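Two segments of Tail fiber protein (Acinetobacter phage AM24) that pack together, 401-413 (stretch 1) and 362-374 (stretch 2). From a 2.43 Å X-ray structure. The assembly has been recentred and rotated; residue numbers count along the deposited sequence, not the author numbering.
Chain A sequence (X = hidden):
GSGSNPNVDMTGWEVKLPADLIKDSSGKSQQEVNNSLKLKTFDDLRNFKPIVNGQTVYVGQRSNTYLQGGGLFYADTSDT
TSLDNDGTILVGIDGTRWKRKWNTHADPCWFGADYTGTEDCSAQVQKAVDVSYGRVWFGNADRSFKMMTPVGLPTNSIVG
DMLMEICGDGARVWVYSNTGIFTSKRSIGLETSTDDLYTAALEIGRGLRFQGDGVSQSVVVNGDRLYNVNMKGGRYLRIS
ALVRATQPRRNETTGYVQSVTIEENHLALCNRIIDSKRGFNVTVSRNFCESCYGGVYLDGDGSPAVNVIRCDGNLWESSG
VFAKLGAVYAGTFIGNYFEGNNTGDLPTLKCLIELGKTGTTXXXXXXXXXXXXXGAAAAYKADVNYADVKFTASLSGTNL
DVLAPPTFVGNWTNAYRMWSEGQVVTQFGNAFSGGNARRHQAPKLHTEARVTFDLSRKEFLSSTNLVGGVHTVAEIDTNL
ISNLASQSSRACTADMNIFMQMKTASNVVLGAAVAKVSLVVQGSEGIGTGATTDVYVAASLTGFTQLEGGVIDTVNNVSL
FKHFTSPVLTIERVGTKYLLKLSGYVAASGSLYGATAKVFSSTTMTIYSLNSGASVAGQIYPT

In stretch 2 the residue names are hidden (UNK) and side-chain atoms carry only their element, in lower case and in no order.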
# COMPACT_ATOMS: atom_id res chain seq x y z
N ASP A 401 5.91 24.77 -4.17
CA ASP A 401 6.83 23.77 -4.70
C ASP A 401 7.60 23.08 -3.59
O ASP A 401 7.72 21.85 -3.57
CB ASP A 401 7.81 24.41 -5.68
CG ASP A 401 7.19 24.68 -7.03
OD1 ASP A 401 6.01 24.32 -7.25
OD2 ASP A 401 7.90 25.24 -7.89
N VAL A 402 8.17 23.85 -2.67
CA VAL A 402 9.08 23.29 -1.68
C VAL A 402 8.31 22.56 -0.59
O VAL A 402 8.61 21.41 -0.26
CB VAL A 402 9.98 24.39 -1.11
CG1 VAL A 402 11.08 23.78 -0.25
CG2 VAL A 402 10.58 25.22 -2.24
N LEU A 403 7.30 23.22 -0.01
CA LEU A 403 6.56 22.69 1.13
C LEU A 403 5.15 22.32 0.67
O LEU A 403 4.19 23.07 0.87
CB LEU A 403 6.55 23.71 2.28
CG LEU A 403 7.93 24.09 2.82
CD1 LEU A 403 7.84 25.31 3.73
CD2 LEU A 403 8.57 22.92 3.56
N ALA A 404 5.04 21.15 0.07
CA ALA A 404 3.77 20.68 -0.48
C ALA A 404 2.81 20.29 0.64
O ALA A 404 3.13 19.39 1.43
CB ALA A 404 4.00 19.49 -1.40
N PRO A 405 1.65 20.94 0.76
CA PRO A 405 0.69 20.58 1.81
C PRO A 405 0.15 19.18 1.60
O PRO A 405 0.13 18.66 0.47
CB PRO A 405 -0.41 21.64 1.65
CG PRO A 405 0.25 22.78 0.94
CD PRO A 405 1.24 22.14 0.02
N PRO A 406 -0.29 18.52 2.67
CA PRO A 406 -0.83 17.16 2.54
C PRO A 406 -2.15 17.13 1.79
O PRO A 406 -2.91 18.11 1.76
CB PRO A 406 -1.01 16.71 4.00
CG PRO A 406 -0.15 17.63 4.80
CD PRO A 406 -0.17 18.93 4.08
N THR A 407 -2.43 15.98 1.19
CA THR A 407 -3.67 15.76 0.46
C THR A 407 -4.43 14.59 1.07
O THR A 407 -3.85 13.74 1.77
CB THR A 407 -3.42 15.52 -1.04
OG1 THR A 407 -2.77 14.26 -1.24
CG2 THR A 407 -2.56 16.64 -1.63
N PHE A 408 -5.73 14.56 0.83
CA PHE A 408 -6.62 13.55 1.39
C PHE A 408 -7.49 12.98 0.28
O PHE A 408 -8.17 13.74 -0.42
CB PHE A 408 -7.50 14.13 2.51
CG PHE A 408 -6.75 14.49 3.76
CD1 PHE A 408 -6.02 15.67 3.84
CD2 PHE A 408 -6.78 13.66 4.87
CE1 PHE A 408 -5.34 16.01 4.99
CE2 PHE A 408 -6.10 13.99 6.02
CZ PHE A 408 -5.37 15.16 6.09
N VAL A 409 -7.48 11.66 0.12
CA VAL A 409 -8.22 10.98 -0.93
C VAL A 409 -8.99 9.82 -0.31
O VAL A 409 -8.39 8.93 0.30
CB VAL A 409 -7.30 10.48 -2.06
CG1 VAL A 409 -8.08 9.59 -3.04
CG2 VAL A 409 -6.63 11.65 -2.78
N GLY A 410 -10.31 9.83 -0.47
CA GLY A 410 -11.12 8.66 -0.16
C GLY A 410 -11.19 8.27 1.30
O GLY A 410 -11.47 7.10 1.59
N ASN A 411 -10.96 9.20 2.22
CA ASN A 411 -11.04 8.93 3.65
C ASN A 411 -12.48 9.10 4.15
O ASN A 411 -13.33 9.67 3.47
CB ASN A 411 -10.11 9.85 4.44
CG ASN A 411 -8.68 9.78 3.95
OD1 ASN A 411 -7.92 8.88 4.33
ND2 ASN A 411 -8.29 10.73 3.09
N TRP A 412 -12.73 8.59 5.35
CA TRP A 412 -14.04 8.65 5.98
C TRP A 412 -13.88 9.10 7.42
O TRP A 412 -13.12 8.49 8.19
CB TRP A 412 -14.74 7.27 5.96
CG TRP A 412 -16.18 7.30 6.39
CD1 TRP A 412 -17.27 7.24 5.58
CD2 TRP A 412 -16.68 7.37 7.74
NE1 TRP A 412 -18.42 7.28 6.33
CE2 TRP A 412 -18.09 7.36 7.66
CE3 TRP A 412 -16.08 7.45 9.00
CZ2 TRP A 412 -18.90 7.42 8.79
CZ3 TRP A 412 -16.89 7.52 10.12
CH2 TRP A 412 -18.29 7.50 10.01
N THR A 413 -14.61 10.15 7.80
CA THR A 413 -14.60 10.63 9.17
C THR A 413 -16.03 10.96 9.59
O THR A 413 -16.92 11.15 8.77
CB THR A 413 -13.70 11.87 9.35
OG1 THR A 413 -13.49 12.12 10.74
CG2 THR A 413 -14.34 13.11 8.71
N UNK A 362 8.92 22.03 12.25
CA UNK A 362 9.02 22.51 10.88
C UNK A 362 7.84 22.10 10.01
O UNK A 362 6.98 21.32 10.39
N UNK A 363 7.81 22.65 8.79
CA UNK A 363 6.71 22.36 7.87
C UNK A 363 6.91 21.01 7.19
O UNK A 363 8.04 20.61 6.88
c UNK A 363 6.47 27.07 7.97
c UNK A 363 6.60 23.45 6.81
c UNK A 363 6.08 24.78 7.31
c UNK A 363 5.12 27.22 8.23
o UNK A 363 4.65 28.44 8.69
c UNK A 363 4.73 24.96 7.57
c UNK A 363 6.94 25.85 7.51
c UNK A 363 4.25 26.17 8.03
N UNK A 364 5.81 20.31 6.96
CA UNK A 364 5.84 19.04 6.24
C UNK A 364 5.78 19.30 4.74
O UNK A 364 5.46 20.40 4.28
o UNK A 364 4.89 17.71 8.03
c UNK A 364 4.70 18.13 6.69
N UNK A 365 6.09 18.26 3.96
CA UNK A 365 6.15 18.41 2.51
C UNK A 365 5.97 17.05 1.85
O UNK A 365 6.90 16.23 1.87
c UNK A 365 7.47 19.06 2.09
o UNK A 365 7.42 19.44 0.73
N UNK A 366 4.81 16.83 1.25
CA UNK A 366 4.53 15.57 0.57
C UNK A 366 3.98 14.50 1.49
O UNK A 366 4.70 13.59 1.88
N UNK A 367 2.70 14.62 1.85
CA UNK A 367 2.02 13.68 2.73
C UNK A 367 0.66 13.36 2.14
O UNK A 367 -0.07 14.27 1.74
c UNK A 367 1.87 14.23 4.17
c UNK A 367 1.34 13.15 5.11
c UNK A 367 3.18 14.79 4.68
N UNK A 368 0.32 12.07 2.07
CA UNK A 368 -0.92 11.64 1.42
C UNK A 368 -1.68 10.69 2.34
O UNK A 368 -1.12 9.71 2.82
o UNK A 368 0.27 11.76 -0.68
c UNK A 368 -0.63 10.96 0.08
c UNK A 368 -1.92 10.77 -0.71
N UNK A 369 -2.97 10.99 2.55
CA UNK A 369 -3.88 10.16 3.33
C UNK A 369 -4.91 9.55 2.40
O UNK A 369 -5.68 10.27 1.77
c UNK A 369 -2.12 13.26 6.15
c UNK A 369 -2.98 12.73 5.21
c UNK A 369 -3.65 11.54 5.44
c UNK A 369 -2.59 11.41 7.60
c UNK A 369 -1.93 12.60 7.35
c UNK A 369 -4.58 10.97 4.42
c UNK A 369 -3.45 10.88 6.65
N UNK A 370 -4.92 8.22 2.30
CA UNK A 370 -5.81 7.50 1.40
C UNK A 370 -6.58 6.45 2.19
O UNK A 370 -5.97 5.60 2.85
c UNK A 370 -3.26 7.29 -1.50
c UNK A 370 -5.05 6.84 0.24
c UNK A 370 -4.20 7.88 -0.50
c UNK A 370 -6.01 6.15 -0.71
N UNK A 371 -7.91 6.52 2.14
CA UNK A 371 -8.75 5.42 2.58
C UNK A 371 -8.74 5.10 4.06
O UNK A 371 -8.98 3.95 4.44
N UNK A 372 -8.48 6.09 4.91
CA UNK A 372 -8.56 5.89 6.35
C UNK A 372 -9.99 6.07 6.83
O UNK A 372 -10.78 6.82 6.24
c UNK A 372 -6.20 6.75 6.64
o UNK A 372 -5.47 5.90 7.13
c UNK A 372 -7.64 6.87 7.08
n UNK A 372 -5.79 7.60 5.71
N UNK A 373 -10.34 5.37 7.90
CA UNK A 373 -11.58 5.62 8.62
C UNK A 373 -11.25 6.26 9.96
O UNK A 373 -10.58 5.65 10.80
n UNK A 373 -15.14 2.76 9.43
c UNK A 373 -14.22 3.26 10.24
c UNK A 373 -12.39 4.34 8.86
o UNK A 373 -13.91 2.73 11.31
c UNK A 373 -13.57 4.56 9.80
N UNK A 374 -11.70 7.50 10.14
CA UNK A 374 -11.51 8.22 11.39
C UNK A 374 -12.81 8.15 12.20
O UNK A 374 -13.58 9.11 12.28
c UNK A 374 -8.60 9.56 10.85
c UNK A 374 -11.10 9.66 11.12
c UNK A 374 -8.77 10.36 8.21
c UNK A 374 -9.85 9.80 10.30
c UNK A 374 -7.53 10.10 8.77
c UNK A 374 -7.45 9.71 10.10
c UNK A 374 -9.92 10.21 8.97
O HOH W 1 2.58 20.75 4.36
O HOH W 2 -0.15 14.39 -1.57
O HOH W 3 1.57 16.44 -0.47

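Position 362 has no side-chain atoms and touches nothing on stretch 1; it is Gly362. Position 363 carries one carbon and a six-carbon ring bearing one oxygen, and meets Leu403 through the first carbon: Tyr363. Its CB lies 3.8 Å from Leu403 CD1, an apolar contact, while the end of the side chain leads away, so the polar hydroxyl stays clear of the leucine.

At 364, one carbon and one oxygen, not in contact with stretch 1, make Ser364. Its hydroxyl is bonded elsewhere in the structure; towards stretch 1 the backbone matters more, and a water lies 2.9 Å from Ser364 O and 3.3 Å from Ala404 O. Position 365 again has one carbon and one oxygen, but here the oxygen works across the contact, reaching Val402 and Ala404, so a small hydroxyl residue fits well: Ser365. Its OG donates to Val402 O at 2.5 Å and accepts from Ala404 N at 3.0 Å, joining the loop before the strand of stretch 1 to the start of strand 365-370.

Position 366 has no side chain. With phi/psi of 87/76, a CB would jam against the carbonyl oxygen of the preceding residue, which calls for Gly366; its N donates to Ala404 O at 3.1 Å. Position 367 has three carbons, one carrying the other two, set against Pro406: Val367. Its CB meets Pro406 CB at 3.8 Å, a compact apolar group against the proline ring, and its O receives Thr407 N at 3.0 Å.

Position 368 has a carbon carrying one oxygen and one carbon, beside Thr407, hence Thr368. Its CG2 packs 3.6 Å from Thr407 OG1, while a water bridges the two hydroxyls, 2.8 Å from Thr368 OG1 and 2.6 Å from Thr407 OG1; the branched side chain thus offers both a methyl and a polar group.

Position 369 has one carbon and a six-carbon ring without oxygen, against Phe408 and Pro406: Phe369. Its ring lies nearly parallel to that of Phe408, planes at 5° and centroids 4.5 Å apart, but slid so that they barely overlap. Pro406 CB approaches its edge, 4.2 Å from CE1, so a flat apolar group suits the site.

Position 370 has four carbons, forked at the first with one arm two carbons long, beside Val409: Ile370. Its CG1 is 4.3 Å from Val409 CB; both branched side chains lie on the same face of the sheet and pack carbon on carbon. Position 371, bare and at positive phi, which favours glycine, is Gly371, whose N donates to Val409 O at 3.1 Å.

At 372, two carbons, the second bearing one oxygen and one nitrogen, reach Asn411: Asn372. Its ND2 (2.8 Å) and N (2.9 Å) both donate to Asn411 OD1, a short amide serving one acceptor twice. Position 373 has three carbons, the third bearing oxygen and nitrogen, alongside Trp412: Gln373. Its aliphatic CG packs 3.9 Å from Trp412 CE3, giving the indole carbon to rest on. Position 374, a carbon and a six-carbon ring near Asn411 and Thr413, is Phe374; its CE2 is 4.0 Å from Asn411 CB, the ring supplying a broad apolar surface.

The contact is a parallel pairing with a break in each stretch between its two strands. Phe369 O accepts both Val409 N (2.8 Å) and Asn411 ND2 (3.0 Å), so the asparagine amide ties the break to the strand. Pairing then resumes, with Trp412 N to Asn372 O at 2.8 Å and Phe374 N to Trp412 O at 2.6 Å.

Stretch 2, residues 362-374: GYSSGVTFIGNQF
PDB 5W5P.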